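Local coordinates for protein separin (Saccharomyces cerevisiae, PDB 5U1T) that cleaves the MCD1/SCC1 subunit of cohesin at the onset of anaphase as a caspase-like cysteine protease, releasing chromosomes for segregation, at residues 126-129 and 130-134; 399-402 and 403-407; 947-950 and 951-954; 1051-1054 and 1055-1059. All blocks are in the same frame, centred on the assembly; numbering follows the deposited sequence.

Contact 1 of 4, residues 126-129 and 130-134; sequences DYYL and SNLKI
Tyr128 and Leu132, one turn apart where helix 129-142 begins, lie side by side and point the same way. Leu132 CD2 stands 3.7 Å from Tyr128 CE1, at the edge of the ring and near its plane. Tyr128 is the N-cap residue, and its carbonyl is drawn into the first turn by Leu132 N, which donates to Tyr128 O at 2.8 Å; one residue on, Lys133 N donates to Leu129 O at 3.0 Å, with an N-H...O angle of 165°. The tighter part is Leu129 against Lys133, whose extended chain crosses it, with Lys133 CE 3.8 Å from both Leu129 CG and Leu129 CD1. An alanine here would remove the branch that Lys133 CE crosses, which would probably open a gap beside that carbon while the NZ bonds still hold the lysine's end. Lys133 NZ is hydrogen-bonded to the carbonyls of Leu117, Ala119 and Tyr163. The looser side is that of partly exposed Asn131, whose side chain approaches through CB, 3.6 Å from Tyr128 O, and packs on a side chain of the other protein. Helices 69-87 and 91-103 cover the buried flank, Val75, Leu101 and Phe102 against Tyr128, and Ile98 against Leu132.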
loop_
_atom_site.group_PDB
_atom_site.type_symbol
_atom_site.label_atom_id
_atom_site.label_comp_id
_atom_site.label_asym_id
_atom_site.label_seq_id
_atom_site.Cartn_x
_atom_site.Cartn_y
_atom_site.Cartn_z
ATOM N N ASP A 126 54.005 -1.379 -6.816
ATOM C CA ASP A 126 55.042 -1.537 -5.779
ATOM C C ASP A 126 55.587 -2.967 -5.651
ATOM O O ASP A 126 56.552 -3.210 -4.931
ATOM C CB ASP A 126 54.533 -1.046 -4.418
ATOM C CG ASP A 126 53.384 -1.856 -3.896
ATOM O OD1 ASP A 126 53.058 -2.898 -4.508
ATOM O OD2 ASP A 126 52.813 -1.453 -2.852
ATOM N N TYR A 127 54.966 -3.901 -6.357
ATOM C CA TYR A 127 55.448 -5.272 -6.409
ATOM C C TYR A 127 56.440 -5.515 -7.560
ATOM O O TYR A 127 56.898 -6.628 -7.747
ATOM C CB TYR A 127 54.250 -6.232 -6.514
ATOM C CG TYR A 127 53.407 -6.105 -7.771
ATOM C CD1 TYR A 127 53.710 -6.851 -8.909
ATOM C CD2 TYR A 127 52.299 -5.251 -7.825
ATOM C CE1 TYR A 127 52.938 -6.752 -10.064
ATOM C CE2 TYR A 127 51.505 -5.151 -8.982
ATOM C CZ TYR A 127 51.830 -5.910 -10.092
ATOM O OH TYR A 127 51.084 -5.830 -11.247
ATOM N N TYR A 128 56.757 -4.485 -8.338
ATOM C CA TYR A 128 57.758 -4.625 -9.402
ATOM C C TYR A 128 58.648 -3.382 -9.591
ATOM O O TYR A 128 59.715 -3.471 -10.211
ATOM C CB TYR A 128 57.081 -4.964 -10.746
ATOM C CG TYR A 128 56.289 -3.819 -11.382
ATOM C CD1 TYR A 128 56.934 -2.789 -12.070
ATOM C CD2 TYR A 128 54.900 -3.770 -11.292
ATOM C CE1 TYR A 128 56.215 -1.738 -12.637
ATOM C CE2 TYR A 128 54.176 -2.737 -11.871
ATOM C CZ TYR A 128 54.835 -1.718 -12.545
ATOM O OH TYR A 128 54.124 -0.678 -13.127
ATOM N N LEU A 129 58.195 -2.237 -9.075
ATOM C CA LEU A 129 58.800 -0.941 -9.384
ATOM C C LEU A 129 60.306 -0.926 -9.104
ATOM O O LEU A 129 61.102 -0.513 -9.944
ATOM C CB LEU A 129 58.105 0.181 -8.595
ATOM C CG LEU A 129 58.657 1.582 -8.896
ATOM C CD1 LEU A 129 58.433 1.962 -10.359
ATOM C CD2 LEU A 129 58.069 2.626 -7.972
ATOM N N SER A 130 60.653 -1.367 -7.901
ATOM C CA SER A 130 62.014 -1.680 -7.502
ATOM C C SER A 130 62.800 -2.387 -8.594
ATOM O O SER A 130 63.845 -1.903 -9.016
ATOM C CB SER A 130 61.981 -2.542 -6.238
ATOM O OG SER A 130 63.161 -3.321 -6.084
ATOM N N ASN A 131 62.301 -3.522 -9.069
ATOM C CA ASN A 131 63.054 -4.272 -10.056
ATOM C C ASN A 131 63.032 -3.610 -11.431
ATOM O O ASN A 131 63.974 -3.778 -12.213
ATOM C CB ASN A 131 62.541 -5.705 -10.141
ATOM C CG ASN A 131 62.647 -6.431 -8.811
ATOM O OD1 ASN A 131 63.704 -6.432 -8.153
ATOM N ND2 ASN A 131 61.539 -7.022 -8.384
ATOM N N LEU A 132 61.978 -2.850 -11.730
ATOM C CA LEU A 132 61.908 -2.145 -13.006
ATOM C C LEU A 132 63.038 -1.113 -13.097
ATOM O O LEU A 132 63.743 -1.031 -14.091
ATOM C CB LEU A 132 60.537 -1.470 -13.182
ATOM C CG LEU A 132 60.226 -0.921 -14.584
ATOM C CD1 LEU A 132 60.172 -2.034 -15.638
ATOM C CD2 LEU A 132 58.943 -0.089 -14.599
ATOM N N LYS A 133 63.211 -0.348 -12.029
ATOM C CA LYS A 133 64.224 0.679 -11.963
ATOM C C LYS A 133 65.652 0.104 -12.094
ATOM O O LYS A 133 66.532 0.708 -12.734
ATOM C CB LYS A 133 64.065 1.460 -10.659
ATOM C CG LYS A 133 62.767 2.245 -10.578
ATOM C CD LYS A 133 62.766 3.268 -9.451
ATOM C CE LYS A 133 61.451 4.048 -9.397
ATOM N NZ LYS A 133 61.565 5.227 -8.497
ATOM N N ILE A 134 65.873 -1.068 -11.500
ATOM C CA ILE A 134 67.155 -1.750 -11.605
ATOM C C ILE A 134 67.401 -2.155 -13.062
ATOM O O ILE A 134 68.535 -2.060 -13.559
ATOM C CB ILE A 134 67.233 -3.004 -10.653
ATOM C CG1 ILE A 134 67.176 -2.580 -9.186
ATOM C CG2 ILE A 134 68.514 -3.783 -10.879
ATOM C CD1 ILE A 134 67.176 -3.720 -8.229
#

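Contact 2 of 4, residues 399-402 and 403-407; sequences FNAS and VLFKS
Val403 lays its CG2 methyl over one face of the Phe399 ring, 3.9 Å from the centroid and 22° off the normal, a CH-pi contact displaced toward CZ. The same pair is joined by Val403 N donating to Phe399 O. Phe405 can be followed outward over Ala401: its CB lies 3.2 Å from Ala401 O and its CG 3.3 Å from that oxygen. Farther out, Phe405 CD2 and CE2 are 3.7 Å and 3.6 Å from Ala401 CB, while Ala401 CA sits above the ring, off toward its rim. With CG beside its own backbone N (chi1 -62°), the ring folds back along the helix instead of leading on with the chain, and Phe405 N donates to Ala401 O at 2.7 Å. The helix is then closed by a Schellman motif. Lys406 is the C-prime residue, with a positive phi of 53°, Ser407 N donates to Ser402 O at 3.0 Å, and the companion bond from Lys406 N to Val403 O is weak. Asn400 and Val403 meet the other protein chain, and helix 408-425 follows at once, Ser407 OG capping Phe410 N and the Phe410 ring meeting Phe405 edge-to-face.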
loop_
_atom_site.group_PDB
_atom_site.type_symbol
_atom_site.label_atom_id
_atom_site.label_comp_id
_atom_site.label_asym_id
_atom_site.label_seq_id
_atom_site.Cartn_x
_atom_site.Cartn_y
_atom_site.Cartn_z
ATOM N N PHE A 399 43.922 25.178 -5.186
ATOM C CA PHE A 399 42.511 25.326 -5.503
ATOM C C PHE A 399 42.056 26.773 -5.418
ATOM O O PHE A 399 41.264 27.240 -6.236
ATOM C CB PHE A 399 41.641 24.488 -4.579
ATOM C CG PHE A 399 40.190 24.824 -4.689
ATOM C CD1 PHE A 399 39.449 24.392 -5.780
ATOM C CD2 PHE A 399 39.567 25.606 -3.729
ATOM C CE1 PHE A 399 38.102 24.715 -5.903
ATOM C CE2 PHE A 399 38.228 25.931 -3.845
ATOM C CZ PHE A 399 37.495 25.487 -4.937
ATOM N N ASN A 400 42.555 27.471 -4.406
ATOM C CA ASN A 400 42.183 28.859 -4.182
ATOM C C ASN A 400 42.701 29.780 -5.273
ATOM O O ASN A 400 42.019 30.721 -5.679
ATOM C CB ASN A 400 42.697 29.337 -2.827
ATOM C CG ASN A 400 42.018 28.641 -1.665
ATOM O OD1 ASN A 400 40.914 28.094 -1.789
ATOM N ND2 ASN A 400 42.679 28.666 -0.514
ATOM N N ALA A 401 43.916 29.516 -5.737
ATOM C CA ALA A 401 44.427 30.214 -6.900
ATOM C C ALA A 401 43.506 29.937 -8.091
ATOM O O ALA A 401 43.146 30.862 -8.819
ATOM C CB ALA A 401 45.859 29.792 -7.203
ATOM N N SER A 402 43.101 28.678 -8.270
ATOM C CA SER A 402 42.236 28.330 -9.392
ATOM C C SER A 402 40.960 29.157 -9.359
ATOM O O SER A 402 40.438 29.510 -10.408
ATOM C CB SER A 402 41.903 26.831 -9.413
ATOM O OG SER A 402 40.976 26.463 -8.414
ATOM N N VAL A 403 40.481 29.505 -8.165
ATOM C CA VAL A 403 39.281 30.334 -8.056
ATOM C C VAL A 403 39.587 31.819 -8.260
ATOM O O VAL A 403 38.946 32.492 -9.070
ATOM C CB VAL A 403 38.591 30.154 -6.700
ATOM C CG1 VAL A 403 37.228 30.830 -6.714
ATOM C CG2 VAL A 403 38.434 28.687 -6.385
ATOM N N LEU A 404 40.574 32.328 -7.531
ATOM C CA LEU A 404 40.913 33.746 -7.594
ATOM C C LEU A 404 41.463 34.159 -8.959
ATOM O O LEU A 404 41.168 35.254 -9.445
ATOM C CB LEU A 404 41.927 34.102 -6.503
ATOM C CG LEU A 404 41.424 34.070 -5.057
ATOM C CD1 LEU A 404 42.393 34.804 -4.126
ATOM C CD2 LEU A 404 40.030 34.665 -4.974
ATOM N N PHE A 405 42.271 33.293 -9.569
ATOM C CA PHE A 405 42.844 33.583 -10.881
ATOM C C PHE A 405 41.841 33.255 -11.963
ATOM O O PHE A 405 42.013 33.612 -13.125
ATOM C CB PHE A 405 44.127 32.785 -11.122
ATOM C CG PHE A 405 45.224 33.096 -10.161
ATOM C CD1 PHE A 405 45.242 34.295 -9.473
ATOM C CD2 PHE A 405 46.244 32.188 -9.946
ATOM C CE1 PHE A 405 46.260 34.583 -8.588
ATOM C CE2 PHE A 405 47.262 32.472 -9.066
ATOM C CZ PHE A 405 47.271 33.673 -8.385
ATOM N N LYS A 406 40.791 32.561 -11.564
ATOM C CA LYS A 406 39.837 32.034 -12.515
ATOM C C LYS A 406 40.557 31.210 -13.591
ATOM O O LYS A 406 40.363 31.442 -14.782
ATOM C CB LYS A 406 39.022 33.169 -13.152
ATOM C CG LYS A 406 38.366 34.108 -12.138
ATOM C CD LYS A 406 37.196 34.894 -12.740
ATOM C CE LYS A 406 36.624 35.892 -11.737
ATOM N NZ LYS A 406 37.674 36.872 -11.271
ATOM N N SER A 407 41.347 30.224 -13.165
ATOM C CA SER A 407 42.183 29.451 -14.077
ATOM C C SER A 407 41.877 27.977 -14.084
ATOM O O SER A 407 42.008 27.314 -13.065
ATOM C CB SER A 407 43.658 29.615 -13.724
ATOM O OG SER A 407 44.416 28.529 -14.246
#

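Contact 3 of 4, residues 947-950 and 951-954; sequences EEDP and FFKG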
loop_
_atom_site.group_PDB
_atom_site.type_symbol
_atom_site.label_atom_id
_atom_site.label_comp_id
_atom_site.label_asym_id
_atom_site.label_seq_id
_atom_site.Cartn_x
_atom_site.Cartn_y
_atom_site.Cartn_z
ATOM N N GLU A 947 -37.137 -32.220 15.683
ATOM C CA GLU A 947 -37.884 -32.463 14.466
ATOM C C GLU A 947 -38.070 -33.939 14.160
ATOM O O GLU A 947 -38.808 -34.283 13.240
ATOM C CB GLU A 947 -37.210 -31.771 13.288
ATOM C CG GLU A 947 -38.190 -31.013 12.439
ATOM C CD GLU A 947 -37.525 -29.968 11.577
ATOM O OE1 GLU A 947 -38.190 -28.939 11.276
ATOM O OE2 GLU A 947 -36.338 -30.170 11.194
ATOM N N GLU A 948 -37.423 -34.817 14.921
ATOM C CA GLU A 948 -37.591 -36.238 14.671
ATOM C C GLU A 948 -38.534 -36.835 15.691
ATOM O O GLU A 948 -38.733 -38.045 15.753
ATOM C CB GLU A 948 -36.247 -36.955 14.674
ATOM C CG GLU A 948 -35.591 -37.140 16.026
ATOM C CD GLU A 948 -34.092 -37.382 15.869
ATOM O OE1 GLU A 948 -33.494 -36.779 14.942
ATOM O OE2 GLU A 948 -33.514 -38.185 16.647
ATOM N N ASP A 949 -39.107 -35.965 16.505
ATOM C CA ASP A 949 -40.301 -36.301 17.260
ATOM C C ASP A 949 -41.503 -35.755 16.474
ATOM O O ASP A 949 -41.620 -34.549 16.250
ATOM C CB ASP A 949 -40.237 -35.720 18.676
ATOM C CG ASP A 949 -41.463 -36.056 19.513
ATOM O OD1 ASP A 949 -42.474 -36.547 18.963
ATOM O OD2 ASP A 949 -41.435 -35.817 20.742
ATOM N N PRO A 950 -42.389 -36.653 16.034
ATOM C CA PRO A 950 -43.625 -36.296 15.329
ATOM C C PRO A 950 -44.381 -35.109 15.953
ATOM O O PRO A 950 -44.902 -34.266 15.219
ATOM C CB PRO A 950 -44.454 -37.575 15.427
ATOM C CG PRO A 950 -43.451 -38.653 15.488
ATOM C CD PRO A 950 -42.258 -38.107 16.217
ATOM N N PHE A 951 -44.426 -35.046 17.280
ATOM C CA PHE A 951 -45.059 -33.922 17.963
ATOM C C PHE A 951 -44.430 -32.586 17.524
ATOM O O PHE A 951 -45.116 -31.743 16.961
ATOM C CB PHE A 951 -44.978 -34.119 19.485
ATOM C CG PHE A 951 -45.493 -32.953 20.294
ATOM C CD1 PHE A 951 -46.838 -32.787 20.523
ATOM C CD2 PHE A 951 -44.613 -32.038 20.845
ATOM C CE1 PHE A 951 -47.298 -31.726 21.270
ATOM C CE2 PHE A 951 -45.061 -30.984 21.587
ATOM C CZ PHE A 951 -46.410 -30.827 21.806
ATOM N N PHE A 952 -43.131 -32.394 17.728
ATOM C CA PHE A 952 -42.520 -31.121 17.338
ATOM C C PHE A 952 -42.469 -30.923 15.816
ATOM O O PHE A 952 -42.645 -29.802 15.322
ATOM C CB PHE A 952 -41.132 -30.991 17.935
ATOM C CG PHE A 952 -41.135 -30.933 19.426
ATOM C CD1 PHE A 952 -41.343 -29.733 20.080
ATOM C CD2 PHE A 952 -40.935 -32.087 20.178
ATOM C CE1 PHE A 952 -41.352 -29.679 21.457
ATOM C CE2 PHE A 952 -40.942 -32.042 21.552
ATOM C CZ PHE A 952 -41.152 -30.838 22.193
ATOM N N LYS A 953 -42.279 -32.005 15.075
ATOM C CA LYS A 953 -42.317 -31.919 13.628
ATOM C C LYS A 953 -43.637 -31.365 13.108
ATOM O O LYS A 953 -43.655 -30.558 12.174
ATOM C CB LYS A 953 -42.079 -33.280 13.007
ATOM C CG LYS A 953 -41.667 -33.176 11.554
ATOM C CD LYS A 953 -42.627 -33.931 10.648
ATOM C CE LYS A 953 -42.026 -34.033 9.256
ATOM N NZ LYS A 953 -40.532 -34.110 9.376
ATOM N N GLY A 954 -44.737 -31.814 13.707
ATOM C CA GLY A 954 -46.054 -31.340 13.344
ATOM C C GLY A 954 -46.271 -29.907 13.774
ATOM O O GLY A 954 -46.879 -29.119 13.063
#
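Across the start of helix 950-955 the backbone bonds of the first turn are Lys953 N to Asp949 O at 2.9 Å, almost straight at 174°, and Gly954 N to Pro950 O at the same distance. Asp949 is the N-cap residue and caps with its side chain as well: Asp949 OD1 accepts from Phe951 N at 3.0 Å, the donor standing 52° out of the carboxylate plane. The anti torsion of Asp949 (chi1 -179°) carries the carboxylate beside its own carbonyl carbon and forward to the N-H of Phe951. This ring from the side-chain oxygen to the N-H two residues on is an Asx turn, here serving as an N-cap, and Pro950 occupies the first helical position, where the absence of an N-H costs no helical bond. A carboxylate held at this end of a helix is likely to be stabilised in its charged form. Asp949 OD2, the second oxygen, accepts from Phe1010 N and lies at the edge of the Phe952 ring, 3.8 Å from Phe952 CD2, with carboxylate and ring steeply inclined to each other. Phe951 brings its CD2 over the centre of one face of Phe952, while its CB stays 3.5 Å from Asp949 OD1. On the other flank Lys953 CB rests 3.4 Å from Glu947 O, and the two chains cross with Glu947 CG 4.2 Å from Lys953 CG; their charged ends, Glu947 OE1 and Lys953 NZ, remain 6.0 Å apart, so no salt bridge forms. Helix 1012-1028 receives both rings, Phe951 on Arg1012 and Phe952 on Ala1015.

Contact 4 of 4, residues 1051-1054 and 1055-1059; sequences TILS and NITSI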
loop_
_atom_site.group_PDB
_atom_site.type_symbol
_atom_site.label_atom_id
_atom_site.label_comp_id
_atom_site.label_asym_id
_atom_site.label_seq_id
_atom_site.Cartn_x
_atom_site.Cartn_y
_atom_site.Cartn_z
ATOM N N THR A 1051 -41.973 -18.263 20.421
ATOM C CA THR A 1051 -43.214 -18.834 19.950
ATOM C C THR A 1051 -43.302 -20.321 20.284
ATOM O O THR A 1051 -44.304 -20.760 20.841
ATOM C CB THR A 1051 -43.371 -18.612 18.448
ATOM O OG1 THR A 1051 -43.353 -17.206 18.187
ATOM C CG2 THR A 1051 -44.671 -19.192 17.948
ATOM N N ILE A 1052 -42.267 -21.096 19.963
ATOM C CA ILE A 1052 -42.271 -22.510 20.347
ATOM C C ILE A 1052 -42.414 -22.665 21.848
ATOM O O ILE A 1052 -43.235 -23.439 22.320
ATOM C CB ILE A 1052 -41.011 -23.256 19.945
ATOM C CG1 ILE A 1052 -40.642 -22.981 18.487
ATOM C CG2 ILE A 1052 -41.203 -24.734 20.201
ATOM C CD1 ILE A 1052 -41.650 -23.449 17.523
ATOM N N LEU A 1053 -41.620 -21.917 22.598
ATOM C CA LEU A 1053 -41.656 -22.019 24.051
ATOM C C LEU A 1053 -43.043 -21.781 24.650
ATOM O O LEU A 1053 -43.473 -22.524 25.531
ATOM C CB LEU A 1053 -40.659 -21.044 24.668
ATOM C CG LEU A 1053 -39.446 -21.750 25.242
ATOM C CD1 LEU A 1053 -38.364 -20.738 25.544
ATOM C CD2 LEU A 1053 -39.835 -22.492 26.489
ATOM N N SER A 1054 -43.727 -20.749 24.169
ATOM C CA SER A 1054 -44.989 -20.318 24.754
ATOM C C SER A 1054 -46.144 -21.242 24.407
ATOM O O SER A 1054 -47.127 -21.302 25.133
ATOM C CB SER A 1054 -45.321 -18.929 24.286
ATOM O OG SER A 1054 -45.212 -18.937 22.882
ATOM N N ASN A 1055 -46.019 -21.951 23.292
ATOM C CA ASN A 1055 -47.010 -22.937 22.915
ATOM C C ASN A 1055 -46.829 -24.278 23.633
ATOM O O ASN A 1055 -47.659 -25.170 23.500
ATOM C CB ASN A 1055 -46.979 -23.150 21.405
ATOM C CG ASN A 1055 -47.740 -22.091 20.661
ATOM O OD1 ASN A 1055 -48.938 -22.226 20.430
ATOM N ND2 ASN A 1055 -47.059 -21.018 20.291
ATOM N N ILE A 1056 -45.760 -24.382 24.426
ATOM C CA ILE A 1056 -45.249 -25.647 24.979
ATOM C C ILE A 1056 -45.225 -25.624 26.513
ATOM O O ILE A 1056 -45.314 -26.662 27.170
ATOM C CB ILE A 1056 -43.835 -25.916 24.373
ATOM C CG1 ILE A 1056 -43.974 -26.654 23.038
ATOM C CG2 ILE A 1056 -42.842 -26.588 25.325
ATOM C CD1 ILE A 1056 -44.954 -27.740 23.057
ATOM N N THR A 1057 -45.141 -24.423 27.077
ATOM C CA THR A 1057 -45.061 -24.228 28.521
ATOM C C THR A 1057 -45.475 -22.789 28.801
ATOM O O THR A 1057 -45.812 -22.049 27.878
ATOM C CB THR A 1057 -43.635 -24.531 29.073
ATOM O OG1 THR A 1057 -43.556 -24.219 30.466
ATOM C CG2 THR A 1057 -42.585 -23.728 28.337
ATOM N N SER A 1058 -45.503 -22.408 30.067
ATOM C CA SER A 1058 -45.765 -21.027 30.436
ATOM C C SER A 1058 -44.454 -20.411 30.901
ATOM O O SER A 1058 -43.712 -21.008 31.693
ATOM C CB SER A 1058 -46.825 -20.952 31.516
ATOM O OG SER A 1058 -47.938 -21.750 31.145
ATOM N N ILE A 1059 -44.141 -19.225 30.403
ATOM C CA ILE A 1059 -42.783 -18.727 30.576
ATOM C C ILE A 1059 -42.666 -17.496 31.478
ATOM O O ILE A 1059 -43.608 -16.711 31.620
ATOM C CB ILE A 1059 -42.143 -18.427 29.203
ATOM C CG1 ILE A 1059 -43.223 -18.306 28.110
ATOM C CG2 ILE A 1059 -41.154 -19.537 28.840
ATOM C CD1 ILE A 1059 -44.033 -16.998 28.141
#
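Two torsions of Asn1055 aim its amide back at Thr1051: chi1 of -81° sets CG beside the backbone N, and chi2 of -89° turns the amide so that Thr1051 O lies in its plane. Asn1055 ND2 then donates to Thr1051 O at 2.8 Å along a practically straight line (178°). The backbone N of Asn1055 reaches the same Thr1051 O at 3.2 Å from the opposite face of the carbonyl, so this oxygen is gripped from two sides. ND2 also donates to Gly961 O. A leucine in place of Asn1055 would probably leave Gly961 O without this donor and take from Thr1051 O its side-chain donor from Asn1055. Two residues after Thr1051, Leu1053 O likewise takes two donors, Ile1056 N at 3.1 Å from well above the carbonyl plane and Thr1057 N at 3.0 Å nearly in line with the C=O bond. Ile1056 N thus bonds three residues back and Thr1057 N four, both near the end of helix 1036-1054. Beyond it the chain is extended, and Leu1053 CD2 packs beside Thr1057 CG2 at 3.5 Å and against Ile1059 CG2 at 4.0 Å. Helix 1012-1028 meets Leu1053 through Leu1019 and Thr1057 through Ile1016, while Leu960 of strand 960-962 and Met955 of helix 950-955 pack on Asn1055.

From the N terminus, contact 1 opens helix 129-142 and contact 2 ends helix 388-404, their centres about 38 Å apart in the helical region and both reached by the other protein chain. Contact 3 then begins helix 950-955, and contact 4 ends helix 1036-1054. All four run in series, none nesting in or crossing another, and each secures a helix end, not a long loop. Contacts 3 and 4 lie about 110 and 112 Å, centre to centre, from contact 1, across the chain's centre, yet touch each other through Phe951 CE2 and Ile1056 CD1 at 3.6 Å. Together with helix 1012-1028 they join helix ends beside strand 960-962, part of a mixed sheet.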